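Local coordinates for minor fimbrium subunit Mfa5 (Porphyromonas gingivalis ATCC 33277, PDB 6TO1), which serves as an accessory subunit of the minor fimbriae, surface pili that mediate biofilm formation and adhesion to host cells and other oral bacteria, at residues Glu106-Trp111 / Leu528-Ile533; Ile533-Val538 / Ser565-Leu570; Arg612-Pro617 / Ala640-Asn645. All blocks are in the same frame, centred on the assembly; numbering follows the deposited sequence.

The three contacts follow one another along the chain and lie on the same side of its centre. Contacts 1 and 2 share Ile-533, and both use strand 530-539; their centres are about 17 Å apart. They touch where Val-532 CB meets Phe-568 CE2 at 4.0 Å. Contact 3 follows, its centre about 16 Å from that of contact 2. Strand 634-643, which carries Ala-640 to Leu-643, runs parallel to 530-539, and Tyr-641 N probably bonds to Val-538 O at 2.9 Å. Contacts 1 and 3 do not touch; their nearest atoms are about 13 Å apart. The magnesium and calcium sites use residues of none of the three contacts.

Contact 1: Glu106-Trp111 / Leu528-Ile533; sequences ENPNAW and LGYGVI
Asn-109 meets Gly-529 and Tyr-530 through its side-chain amide, which bonds to the backbone of the other segment at both ends. Its OD1 accepts two hydrogen bonds. Gly-529 N gives one at 2.8 Å, nearly along the C=O axis. Tyr-530 N gives the other at 3.0 Å, in the carbonyl plane and on a lone pair. At the other end, ND2 donates to Tyr-530 O at 2.8 Å, 16° out of the amide plane. Three bonds thus hold the amide and fix which way round it sits. With CG anti to the carbonyl carbon and beside the backbone N (chi1 -62°), the amide is carried toward Gly-529 and Tyr-530.

A second set of polar bonds shapes the loop that presents this amide. Asn-107 OD1 accepts from Asn-109 N at 2.8 Å, which makes an Asx turn. The donor stands above the carbonyl plane. Asn-109 is itself the centre of an inverse gamma turn. Asn-107 OD1 also receives a weak bond from Asn-109 ND2.

Apolar packing flanks the amide. Pro-108 crosses Tyr-530 obliquely, with CB 3.6 Å from CD2 of the ring. CG of the proline reaches the same ring atom. Trp-111 comes with its edge: CH2 lies 4.3 Å from Leu-528 CA, near the plane of the indole. Leu-528 CB and CG also pack against Asn-109 OD1. Leu-475 of helix 475-480 packs on both Asn-109 and Leu-528.

The contact joins two beta-sheets through segments more than 400 residues apart. The loop leads into strand 110-119, which pairs with strand 463-473, and the partner segment opens strand 530-539 of another sheet. It is a buried junction between neighbouring beta domains, tied by a side-chain amide bonded to the backbone at the start of a strand.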
loop_
_atom_site.group_PDB
_atom_site.type_symbol
_atom_site.label_atom_id
_atom_site.label_comp_id
_atom_site.label_asym_id
_atom_site.label_seq_id
_atom_site.Cartn_x
_atom_site.Cartn_y
_atom_site.Cartn_z
ATOM N N GLU A 106 23.752 1.277 -33.272
ATOM C CA GLU A 106 23.180 0.351 -34.244
ATOM C C GLU A 106 22.065 1.000 -35.057
ATOM O O GLU A 106 21.938 0.749 -36.260
ATOM C CB GLU A 106 22.660 -0.885 -33.529
ATOM C CG GLU A 106 23.762 -1.821 -33.072
ATOM C CD GLU A 106 23.222 -3.053 -32.390
ATOM O OE1 GLU A 106 23.222 -3.093 -31.140
ATOM O OE2 GLU A 106 22.791 -3.980 -33.106
ATOM N N ASN A 107 21.229 1.810 -34.416
ATOM C CA ASN A 107 20.089 2.435 -35.077
ATOM C C ASN A 107 19.700 3.632 -34.234
ATOM O O ASN A 107 19.212 3.459 -33.109
ATOM C CB ASN A 107 18.934 1.451 -35.240
ATOM C CG ASN A 107 17.731 2.065 -35.950
ATOM O OD1 ASN A 107 17.595 3.295 -36.070
ATOM N ND2 ASN A 107 16.837 1.199 -36.426
ATOM N N PRO A 108 19.898 4.858 -34.740
ATOM C CA PRO A 108 19.607 6.037 -33.920
ATOM C C PRO A 108 18.135 6.217 -33.635
ATOM O O PRO A 108 17.794 7.016 -32.758
ATOM C CB PRO A 108 20.154 7.194 -34.760
ATOM C CG PRO A 108 20.024 6.692 -36.162
ATOM C CD PRO A 108 20.345 5.230 -36.098
ATOM N N ASN A 109 17.255 5.544 -34.375
ATOM C CA ASN A 109 15.811 5.598 -34.102
ATOM C C ASN A 109 15.552 4.604 -32.976
ATOM O O ASN A 109 15.131 3.469 -33.183
ATOM C CB ASN A 109 15.009 5.275 -35.355
ATOM C CG ASN A 109 15.246 6.289 -36.482
ATOM O OD1 ASN A 109 14.853 7.448 -36.397
ATOM N ND2 ASN A 109 15.857 5.825 -37.562
ATOM N N ALA A 110 15.859 5.036 -31.755
ATOM C CA ALA A 110 15.830 4.152 -30.603
ATOM C C ALA A 110 15.227 4.890 -29.417
ATOM O O ALA A 110 15.499 6.071 -29.203
ATOM C CB ALA A 110 17.229 3.650 -30.242
ATOM N N TRP A 111 14.429 4.168 -28.641
ATOM C CA TRP A 111 13.787 4.730 -27.459
ATOM C C TRP A 111 13.841 3.694 -26.354
ATOM O O TRP A 111 13.709 2.493 -26.598
ATOM C CB TRP A 111 12.318 5.113 -27.724
ATOM C CG TRP A 111 12.127 6.156 -28.786
ATOM C CD1 TRP A 111 11.928 7.495 -28.596
ATOM C CD2 TRP A 111 12.088 5.942 -30.209
ATOM N NE1 TRP A 111 11.789 8.124 -29.809
ATOM C CE2 TRP A 111 11.885 7.189 -30.811
ATOM C CE3 TRP A 111 12.217 4.816 -31.022
ATOM C CZ2 TRP A 111 11.808 7.340 -32.192
ATOM C CZ3 TRP A 111 12.142 4.973 -32.381
ATOM C CH2 TRP A 111 11.936 6.218 -32.948
ATOM N N LEU A 528 10.178 9.196 -36.047
ATOM C CA LEU A 528 11.544 8.818 -36.377
ATOM C C LEU A 528 12.405 10.065 -36.569
ATOM O O LEU A 528 11.939 11.099 -37.052
ATOM C CB LEU A 528 11.563 7.976 -37.657
ATOM C CG LEU A 528 11.399 6.478 -37.475
ATOM C CD1 LEU A 528 10.047 6.220 -36.836
ATOM C CD2 LEU A 528 11.474 5.801 -38.813
ATOM N N GLY A 529 13.669 9.963 -36.166
ATOM C CA GLY A 529 14.598 11.069 -36.308
ATOM C C GLY A 529 15.547 10.950 -37.500
ATOM O O GLY A 529 16.133 11.955 -37.910
ATOM N N TYR A 530 15.708 9.745 -38.048
ATOM C CA TYR A 530 16.642 9.487 -39.147
ATOM C C TYR A 530 16.081 8.498 -40.153
ATOM O O TYR A 530 15.539 7.458 -39.783
ATOM C CB TYR A 530 17.993 8.933 -38.617
ATOM C CG TYR A 530 18.651 9.910 -37.680
ATOM C CD1 TYR A 530 19.540 10.872 -38.146
ATOM C CD2 TYR A 530 18.315 9.929 -36.325
ATOM C CE1 TYR A 530 20.088 11.803 -37.291
ATOM C CE2 TYR A 530 18.856 10.845 -35.474
ATOM C CZ TYR A 530 19.742 11.777 -35.949
ATOM O OH TYR A 530 20.278 12.687 -35.078
ATOM N N GLY A 531 16.271 8.794 -41.440
ATOM C CA GLY A 531 15.899 7.888 -42.499
ATOM C C GLY A 531 17.117 7.425 -43.283
ATOM O O GLY A 531 18.265 7.696 -42.913
ATOM N N VAL A 532 16.836 6.668 -44.343
ATOM C CA VAL A 532 17.876 6.168 -45.233
ATOM C C VAL A 532 17.429 6.317 -46.675
ATOM O O VAL A 532 16.241 6.408 -46.980
ATOM C CB VAL A 532 18.227 4.695 -44.970
ATOM C CG1 VAL A 532 18.756 4.503 -43.568
ATOM C CG2 VAL A 532 17.025 3.787 -45.229
ATOM N N ILE A 533 18.413 6.329 -47.579
ATOM C CA ILE A 533 18.160 6.263 -49.011
ATOM C C ILE A 533 19.046 5.167 -49.567
ATOM O O ILE A 533 20.276 5.243 -49.460
ATOM C CB ILE A 533 18.407 7.611 -49.712
ATOM C CG1 ILE A 533 17.304 8.578 -49.291
ATOM C CG2 ILE A 533 18.428 7.446 -51.244
ATOM C CD1 ILE A 533 17.491 10.042 -49.695
#

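Contact 2: Ile533-Val538 / Ser565-Leu570; sequences IKRHYV and SQDFFL
Strand 530-539 pairs antiparallel with the strand around Asp-567 and Phe-568. Arg-535 and Asp-567 form a hydrogen-bonded pair: Arg-535 N donates to Asp-567 O at 2.8 Å, and Asp-567 N returns a bond to Arg-535 O. Phe-569 N also donates to Ile-533 O at 2.9 Å. Lys-534 and Phe-568 form the non-hydrogen-bonded pair between them.

The side chains of Arg-535 and Asp-567 add a salt bridge on their face of the sheet. Arg-535 NE meets Asp-567 OD1 at 2.8 Å, on the syn side and 30° out of the carboxylate plane. The bend at chi3 (-76°) places NE there. Phe-569 CB lies over one face of the guanidinium, offset toward the rim. NH2 gives a weak bond to Phe-568 O, and NH1 bonds to Pro-597 O. Tyr-537 crosses Asp-567 at about a right angle, with Asp-567 CG at the edge of its ring.

The sheet is mixed: strand 530-539 also pairs in parallel with strand 634-643. On the face of Lys-534 and Phe-568, Lys-534 CG packs 3.6 Å from Phe-568 CE2, the two side chains lying side by side. Gln-566 NE2 sits over a face of the phenylalanine ring, offset toward the rim. The lysine NZ goes on to a salt bridge with Asp-476. Gln-566 CG makes an off-centre CH-pi contact with His-536, 4.2 Å from the ring centroid. His-536 NE2 bonds to Asn-636 OD1. Ile-533 CG2 meets Phe-569 CB at 3.9 Å. Water 1 accepts from Ile-533 N at 2.8 Å.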
loop_
_atom_site.group_PDB
_atom_site.type_symbol
_atom_site.label_atom_id
_atom_site.label_comp_id
_atom_site.label_asym_id
_atom_site.label_seq_id
_atom_site.Cartn_x
_atom_site.Cartn_y
_atom_site.Cartn_z
ATOM N N ILE A 533 18.413 6.329 -47.579
ATOM C CA ILE A 533 18.160 6.263 -49.011
ATOM C C ILE A 533 19.046 5.167 -49.567
ATOM O O ILE A 533 20.276 5.243 -49.460
ATOM C CB ILE A 533 18.407 7.611 -49.712
ATOM C CG1 ILE A 533 17.304 8.578 -49.291
ATOM C CG2 ILE A 533 18.428 7.446 -51.244
ATOM C CD1 ILE A 533 17.491 10.042 -49.695
ATOM N N LYS A 534 18.421 4.113 -50.068
ATOM C CA LYS A 534 19.122 2.994 -50.649
ATOM C C LYS A 534 19.226 3.236 -52.154
ATOM O O LYS A 534 18.278 3.728 -52.774
ATOM C CB LYS A 534 18.377 1.699 -50.386
ATOM C CG LYS A 534 18.229 1.378 -48.910
ATOM C CD LYS A 534 17.680 -0.015 -48.721
ATOM C CE LYS A 534 16.278 -0.004 -48.117
ATOM N NZ LYS A 534 15.879 -1.392 -47.685
ATOM N N ARG A 535 20.386 2.914 -52.717
ATOM C CA ARG A 535 20.618 2.966 -54.160
ATOM C C ARG A 535 20.767 1.543 -54.674
ATOM O O ARG A 535 21.570 0.766 -54.143
ATOM C CB ARG A 535 21.864 3.801 -54.455
ATOM C CG ARG A 535 21.702 5.246 -54.012
ATOM C CD ARG A 535 22.889 6.111 -54.460
ATOM N NE ARG A 535 24.057 5.870 -53.616
ATOM C CZ ARG A 535 25.105 6.678 -53.534
ATOM N NH1 ARG A 535 25.166 7.779 -54.278
ATOM N NH2 ARG A 535 26.093 6.388 -52.704
ATOM N N HIS A 536 19.959 1.188 -55.668
ATOM C CA HIS A 536 19.983 -0.134 -56.269
ATOM C C HIS A 536 20.452 -0.005 -57.718
ATOM O O HIS A 536 20.209 1.014 -58.366
ATOM C CB HIS A 536 18.607 -0.787 -56.261
ATOM C CG HIS A 536 17.928 -0.768 -54.926
ATOM N ND1 HIS A 536 17.991 -1.830 -54.047
ATOM C CD2 HIS A 536 17.159 0.176 -54.333
ATOM C CE1 HIS A 536 17.283 -1.541 -52.964
ATOM N NE2 HIS A 536 16.781 -0.323 -53.104
ATOM N N TYR A 537 21.113 -1.047 -58.206
ATOM C CA TYR A 537 21.767 -1.049 -59.519
ATOM C C TYR A 537 21.295 -2.284 -60.275
ATOM O O TYR A 537 21.750 -3.402 -60.010
ATOM C CB TYR A 537 23.279 -1.021 -59.342
ATOM C CG TYR A 537 23.737 0.140 -58.485
ATOM C CD1 TYR A 537 23.986 1.374 -59.044
ATOM C CD2 TYR A 537 23.841 0.019 -57.078
ATOM C CE1 TYR A 537 24.351 2.436 -58.292
ATOM C CE2 TYR A 537 24.240 1.088 -56.309
ATOM C CZ TYR A 537 24.492 2.298 -56.919
ATOM O OH TYR A 537 24.872 3.413 -56.209
ATOM N N VAL A 538 20.369 -2.080 -61.209
ATOM C CA VAL A 538 19.631 -3.186 -61.797
ATOM C C VAL A 538 19.680 -3.167 -63.320
ATOM O O VAL A 538 19.930 -2.144 -63.957
ATOM C CB VAL A 538 18.152 -3.189 -61.317
ATOM C CG1 VAL A 538 18.093 -3.362 -59.777
ATOM C CG2 VAL A 538 17.439 -1.936 -61.743
ATOM N N SER A 565 26.210 -4.359 -55.699
ATOM C CA SER A 565 25.626 -4.334 -54.360
ATOM C C SER A 565 24.905 -3.022 -54.079
ATOM O O SER A 565 25.407 -1.929 -54.366
ATOM C CB SER A 565 26.718 -4.541 -53.307
ATOM O OG SER A 565 27.319 -5.812 -53.441
ATOM N N GLN A 566 23.719 -3.131 -53.489
ATOM C CA GLN A 566 23.027 -1.947 -53.011
ATOM C C GLN A 566 23.930 -1.178 -52.056
ATOM O O GLN A 566 24.753 -1.762 -51.348
ATOM C CB GLN A 566 21.717 -2.364 -52.341
ATOM C CG GLN A 566 20.972 -1.250 -51.674
ATOM C CD GLN A 566 20.985 -1.395 -50.163
ATOM O OE1 GLN A 566 20.570 -2.416 -49.616
ATOM N NE2 GLN A 566 21.465 -0.368 -49.483
ATOM N N ASP A 567 23.834 0.151 -52.090
ATOM C CA ASP A 567 24.568 0.982 -51.143
ATOM C C ASP A 567 23.644 2.085 -50.640
ATOM O O ASP A 567 22.497 2.214 -51.076
ATOM C CB ASP A 567 25.870 1.553 -51.738
ATOM C CG ASP A 567 25.652 2.481 -52.942
ATOM O OD1 ASP A 567 24.631 3.167 -53.028
ATOM O OD2 ASP A 567 26.546 2.548 -53.804
ATOM N N PHE A 568 24.145 2.886 -49.709
ATOM C CA PHE A 568 23.381 3.968 -49.124
ATOM C C PHE A 568 23.925 5.308 -49.577
ATOM O O PHE A 568 25.123 5.450 -49.850
ATOM C CB PHE A 568 23.414 3.906 -47.596
ATOM C CG PHE A 568 22.676 2.747 -47.040
ATOM C CD1 PHE A 568 23.329 1.563 -46.771
ATOM C CD2 PHE A 568 21.310 2.822 -46.800
ATOM C CE1 PHE A 568 22.656 0.475 -46.260
ATOM C CE2 PHE A 568 20.631 1.719 -46.285
ATOM C CZ PHE A 568 21.312 0.548 -46.013
ATOM N N PHE A 569 23.025 6.283 -49.625
ATOM C CA PHE A 569 23.319 7.658 -49.988
ATOM C C PHE A 569 23.299 8.527 -48.745
ATOM O O PHE A 569 22.352 8.462 -47.955
ATOM C CB PHE A 569 22.291 8.192 -50.994
ATOM C CG PHE A 569 22.283 9.702 -51.132
ATOM C CD1 PHE A 569 23.180 10.346 -51.972
ATOM C CD2 PHE A 569 21.363 10.471 -50.432
ATOM C CE1 PHE A 569 23.169 11.730 -52.101
ATOM C CE2 PHE A 569 21.352 11.852 -50.545
ATOM C CZ PHE A 569 22.251 12.486 -51.392
ATOM N N LEU A 570 24.315 9.371 -48.603
ATOM C CA LEU A 570 24.388 10.347 -47.520
ATOM C C LEU A 570 24.553 11.742 -48.101
ATOM O O LEU A 570 25.549 12.006 -48.795
ATOM C CB LEU A 570 25.549 9.998 -46.592
ATOM C CG LEU A 570 25.443 10.471 -45.151
ATOM C CD1 LEU A 570 24.230 9.868 -44.466
ATOM C CD2 LEU A 570 26.714 10.120 -44.390
HETATM O O HOH W 1 21.001 6.509 -46.483
#

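Contact 3: Arg612-Pro617 / Ala640-Asn645; sequences RFVEVP and AYKLLN
Phe-613 and Tyr-641 face each other in an antiparallel strand pair, where strands 610-614 and 634-643 lie side by side in a mixed sheet. They form the non-hydrogen-bonded pair. Their rings make a T-shaped (edge-to-face) stack with planes 74° apart and centroids 5.6 Å apart. The phenylalanine brings its edge: CD1 lies over a face of the tyrosine ring. Phe-613 has CG anti to the backbone N (chi1 178°), whereas Tyr-641 has CG beside its backbone N (chi1 -62°). Phe-613 CB also touches Tyr-641 CE1 at 3.8 Å. The tyrosine OH bonds to Asn-600 O.

Arg-612 and Lys-642 are joined by two backbone hydrogen bonds, Arg-612 N to Lys-642 O at 2.9 Å and Lys-642 N to Arg-612 O. Both have CG between the backbone N and the carbonyl carbon, the crowded position, and this shared first torsion starts the two side chains off alongside each other, pointing the same way. Lysine then runs extended, while arginine bends at chi2. Arg-612 NH2 comes within 3.7 Å of Lys-642 NZ, so two like charges meet, which would be unfavourable. Arg-612 NH1 donates to Phe-613 O, which is tilted out of the guanidinium plane. Val-614 CG1 lies over the centre of one guanidinium face and also packs on Lys-642 CG and CE. Val-616 CG2 reaches Ala-640 CB at 3.9 Å.

Val-614 N donates to Ala-640 O. Water 2 bridges the return side, donating to Val-614 O at 2.7 Å and accepting from Ala-640 N at 3.0 Å.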
loop_
_atom_site.group_PDB
_atom_site.type_symbol
_atom_site.label_atom_id
_atom_site.label_comp_id
_atom_site.label_asym_id
_atom_site.label_seq_id
_atom_site.Cartn_x
_atom_site.Cartn_y
_atom_site.Cartn_z
ATOM N N ARG A 612 26.107 -0.107 -68.958
ATOM C CA ARG A 612 26.134 1.339 -68.928
ATOM C C ARG A 612 24.804 1.888 -68.446
ATOM O O ARG A 612 23.736 1.346 -68.764
ATOM C CB ARG A 612 26.464 1.967 -70.286
ATOM C CG ARG A 612 25.405 1.836 -71.369
ATOM C CD ARG A 612 24.760 3.189 -71.579
ATOM N NE ARG A 612 23.893 3.265 -72.748
ATOM C CZ ARG A 612 23.065 4.274 -72.985
ATOM N NH1 ARG A 612 22.981 5.278 -72.111
ATOM N NH2 ARG A 612 22.317 4.278 -74.088
ATOM N N PHE A 613 24.897 2.985 -67.712
ATOM C CA PHE A 613 23.735 3.618 -67.104
ATOM C C PHE A 613 22.779 4.147 -68.158
ATOM O O PHE A 613 23.181 4.792 -69.134
ATOM C CB PHE A 613 24.193 4.763 -66.187
ATOM C CG PHE A 613 23.064 5.519 -65.544
ATOM C CD1 PHE A 613 22.437 4.992 -64.425
ATOM C CD2 PHE A 613 22.592 6.709 -66.064
ATOM C CE1 PHE A 613 21.377 5.648 -63.842
ATOM C CE2 PHE A 613 21.519 7.379 -65.470
ATOM C CZ PHE A 613 20.921 6.836 -64.337
ATOM N N VAL A 614 21.485 3.930 -67.920
ATOM C CA VAL A 614 20.435 4.410 -68.805
ATOM C C VAL A 614 19.289 4.941 -67.955
ATOM O O VAL A 614 19.099 4.548 -66.805
ATOM C CB VAL A 614 19.905 3.320 -69.758
ATOM C CG1 VAL A 614 20.928 2.999 -70.834
ATOM C CG2 VAL A 614 19.531 2.038 -69.004
ATOM N N GLU A 615 18.512 5.843 -68.536
ATOM C CA GLU A 615 17.307 6.380 -67.902
ATOM C C GLU A 615 16.117 5.816 -68.669
ATOM O O GLU A 615 15.986 6.045 -69.878
ATOM C CB GLU A 615 17.333 7.908 -67.887
ATOM C CG GLU A 615 18.496 8.470 -67.042
ATOM C CD GLU A 615 18.583 10.000 -67.007
ATOM O OE1 GLU A 615 17.787 10.652 -67.696
ATOM O OE2 GLU A 615 19.459 10.550 -66.292
ATOM N N VAL A 616 15.307 5.007 -67.997
ATOM C CA VAL A 616 14.189 4.331 -68.652
ATOM C C VAL A 616 12.941 4.572 -67.814
ATOM O O VAL A 616 13.031 5.142 -66.717
ATOM C CB VAL A 616 14.451 2.828 -68.832
ATOM C CG1 VAL A 616 15.717 2.581 -69.654
ATOM C CG2 VAL A 616 14.545 2.145 -67.456
ATOM N N PRO A 617 11.762 4.180 -68.291
ATOM C CA PRO A 617 10.540 4.415 -67.508
ATOM C C PRO A 617 10.649 3.781 -66.134
ATOM O O PRO A 617 11.069 2.624 -65.991
ATOM C CB PRO A 617 9.442 3.763 -68.358
ATOM C CG PRO A 617 9.970 3.829 -69.744
ATOM C CD PRO A 617 11.466 3.599 -69.615
ATOM N N ALA A 640 19.153 2.053 -63.557
ATOM C CA ALA A 640 19.072 1.044 -64.599
ATOM C C ALA A 640 20.329 1.047 -65.458
ATOM O O ALA A 640 20.913 2.099 -65.734
ATOM C CB ALA A 640 17.857 1.303 -65.495
ATOM N N TYR A 641 20.748 -0.141 -65.849
ATOM C CA TYR A 641 21.916 -0.348 -66.693
ATOM C C TYR A 641 21.568 -1.366 -67.762
ATOM O O TYR A 641 20.867 -2.343 -67.476
ATOM C CB TYR A 641 23.121 -0.869 -65.883
ATOM C CG TYR A 641 23.551 0.111 -64.844
ATOM C CD1 TYR A 641 24.699 0.876 -64.996
ATOM C CD2 TYR A 641 22.810 0.263 -63.686
ATOM C CE1 TYR A 641 25.062 1.799 -64.047
ATOM C CE2 TYR A 641 23.158 1.169 -62.749
ATOM C CZ TYR A 641 24.269 1.935 -62.909
ATOM O OH TYR A 641 24.550 2.840 -61.921
ATOM N N LYS A 642 22.093 -1.169 -68.973
ATOM C CA LYS A 642 22.007 -2.187 -70.002
ATOM C C LYS A 642 23.388 -2.630 -70.462
ATOM O O LYS A 642 24.391 -1.916 -70.343
ATOM C CB LYS A 642 21.175 -1.724 -71.218
ATOM C CG LYS A 642 21.745 -0.573 -71.988
ATOM C CD LYS A 642 20.813 -0.216 -73.181
ATOM C CE LYS A 642 21.411 0.915 -74.022
ATOM N NZ LYS A 642 20.559 1.250 -75.214
ATOM N N LEU A 643 23.407 -3.841 -71.002
ATOM C CA LEU A 643 24.633 -4.450 -71.488
ATOM C C LEU A 643 25.248 -3.622 -72.609
ATOM O O LEU A 643 24.546 -3.185 -73.535
ATOM C CB LEU A 643 24.304 -5.867 -71.964
ATOM C CG LEU A 643 25.439 -6.723 -72.505
ATOM C CD1 LEU A 643 26.394 -7.083 -71.410
ATOM C CD2 LEU A 643 24.889 -7.987 -73.197
ATOM N N LEU A 644 26.554 -3.367 -72.479
ATOM C CA LEU A 644 27.360 -2.857 -73.581
ATOM C C LEU A 644 27.821 -4.020 -74.437
ATOM O O LEU A 644 28.622 -4.843 -73.979
ATOM C CB LEU A 644 28.590 -2.129 -73.070
ATOM C CG LEU A 644 28.510 -0.663 -72.714
ATOM C CD1 LEU A 644 29.860 -0.197 -72.177
ATOM C CD2 LEU A 644 28.087 0.169 -73.911
ATOM N N ASN A 645 27.373 -4.074 -75.689
ATOM C CA ASN A 645 27.793 -5.145 -76.586
ATOM C C ASN A 645 28.989 -4.683 -77.407
ATOM O O ASN A 645 28.914 -3.663 -78.084
ATOM C CB ASN A 645 26.652 -5.559 -77.521
ATOM C CG ASN A 645 25.490 -6.186 -76.781
ATOM O OD1 ASN A 645 25.654 -7.181 -76.062
ATOM N ND2 ASN A 645 24.303 -5.605 -76.943
HETATM O O HOH W 2 18.234 4.831 -64.213
#